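Local atomic coordinates of cysteine desulfurase (Stenotrophomonas maltophilia, PDB entry 6WCI), a protein that probably removes sulfur from L-cysteine with the help of pyridoxal 5'-phosphate, leaving L-alanine and passing the sulfur to a carrier. Residues Glu319-Glu322 with Ala323-Glu327. Sequence-based numbering, arbitrary orientation.
Sequences ENVE and AREAE. With SO4 (sulfate ion), chain E.
Glu325 N donates to Val321 O (2.9 Å, N-H...O angle 170°), the straightest of four consecutive i to i+4 backbone bonds near the start of helix 318-336. The others run from Ala323 N to Glu319 O, from Arg324 N to Asn320 O and from Ala326 N to Glu322 O, each 3.0 Å long. Arg324 CB lies close to the carbonyl oxygens of Asn320 and Val321; a bend at chi2 (72°) then redirects the chain, and NH2 reaches sulfate O2 at 3.0 Å and, weakly, O1 at 3.4 Å. The sulfur lies in the guanidinium plane, at its edge. His408 N binds the same sulfate, which probably came from the crystallisation liquor, while Arg324 NE bonds to Phe404 O and the guanidinium makes a cation-pi contact with Trp26. The Glu325 chain runs extended beyond CG to its carboxylate, where OE2 is hydrogen-bonded to His227 ND1 and OE1 more weakly to Phe404 N. One turn apart, the side chains of Val321 and Glu325 lie alongside each other and point the same way. Val321 CG1 stands anti to its backbone N (chi1 162°), which brings it to 3.7 Å from Glu325 OE1; Val321 also touches Phe404. The helix thus presents a buried glutamate, bordered by a valine methyl, beside an arginine whose positive charge is probably stabilised by the Trp26 ring and, in this crystal, by the sulfate; through the carbonyl oxygen and, weakly, the N of Phe404, the two side chains join it to the loop between strand 397-401 and helix 408-422.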
# COMPACT_ATOMS: atom_id res chain seq x y z
N GLU B 319 -21.10 -8.91 17.14
CA GLU B 319 -21.58 -8.97 18.52
C GLU B 319 -21.14 -10.26 19.20
O GLU B 319 -20.80 -10.26 20.39
CB GLU B 319 -23.11 -8.86 18.56
CG GLU B 319 -23.65 -7.48 18.28
CD GLU B 319 -24.11 -7.31 16.85
OE1 GLU B 319 -23.64 -8.06 15.96
OE2 GLU B 319 -24.96 -6.41 16.61
N ASN B 320 -21.14 -11.37 18.46
CA ASN B 320 -20.69 -12.64 19.04
C ASN B 320 -19.21 -12.58 19.39
O ASN B 320 -18.79 -13.13 20.41
CB ASN B 320 -20.97 -13.79 18.08
CG ASN B 320 -22.45 -14.09 17.93
OD1 ASN B 320 -23.21 -14.03 18.89
ND2 ASN B 320 -22.87 -14.41 16.70
N VAL B 321 -18.41 -11.91 18.56
CA VAL B 321 -16.99 -11.77 18.84
C VAL B 321 -16.76 -10.92 20.08
O VAL B 321 -15.93 -11.25 20.94
CB VAL B 321 -16.26 -11.17 17.62
CG1 VAL B 321 -14.91 -10.62 18.03
CG2 VAL B 321 -16.08 -12.23 16.54
N GLU B 322 -17.47 -9.79 20.17
CA GLU B 322 -17.33 -8.92 21.33
C GLU B 322 -17.65 -9.65 22.62
O GLU B 322 -16.95 -9.51 23.63
CB GLU B 322 -18.23 -7.69 21.16
CG GLU B 322 -18.40 -6.87 22.42
CD GLU B 322 -19.29 -5.67 22.21
OE1 GLU B 322 -19.90 -5.56 21.12
OE2 GLU B 322 -19.38 -4.82 23.12
N ALA B 323 -18.71 -10.47 22.60
CA ALA B 323 -19.08 -11.24 23.79
C ALA B 323 -18.01 -12.28 24.12
O ALA B 323 -17.67 -12.48 25.28
CB ALA B 323 -20.44 -11.90 23.58
N ARG B 324 -17.46 -12.93 23.09
CA ARG B 324 -16.43 -13.94 23.32
C ARG B 324 -15.18 -13.31 23.94
O ARG B 324 -14.64 -13.82 24.93
CB ARG B 324 -16.08 -14.63 22.01
CG ARG B 324 -14.79 -15.40 22.02
CD ARG B 324 -14.90 -16.66 22.86
NE ARG B 324 -13.79 -17.57 22.59
CZ ARG B 324 -13.63 -18.75 23.19
NH1 ARG B 324 -14.51 -19.14 24.09
NH2 ARG B 324 -12.60 -19.53 22.89
N GLU B 325 -14.69 -12.22 23.36
CA GLU B 325 -13.46 -11.64 23.87
C GLU B 325 -13.67 -10.96 25.22
O GLU B 325 -12.70 -10.81 25.98
CB GLU B 325 -12.88 -10.68 22.83
CG GLU B 325 -12.48 -11.39 21.53
CD GLU B 325 -12.01 -10.45 20.44
OE1 GLU B 325 -11.49 -10.95 19.40
OE2 GLU B 325 -12.14 -9.22 20.61
N ALA B 326 -14.90 -10.57 25.56
CA ALA B 326 -15.18 -10.06 26.90
C ALA B 326 -15.08 -11.18 27.94
O ALA B 326 -14.58 -10.95 29.05
CB ALA B 326 -16.55 -9.41 26.94
N GLU B 327 -15.55 -12.38 27.61
CA GLU B 327 -15.33 -13.52 28.50
C GLU B 327 -13.84 -13.80 28.65
O GLU B 327 -13.33 -13.92 29.77
CB GLU B 327 -16.06 -14.75 27.96
CG GLU B 327 -15.95 -15.99 28.83
CD GLU B 327 -16.62 -17.20 28.21
OE1 GLU B 327 -17.26 -17.06 27.15
OE2 GLU B 327 -16.53 -18.31 28.79
S SO4 E . -12.38 -22.33 25.23
O1 SO4 E . -12.31 -22.79 23.84
O2 SO4 E . -11.83 -20.99 25.34
O3 SO4 E . -11.59 -23.23 26.09
O4 SO4 E . -13.79 -22.32 25.62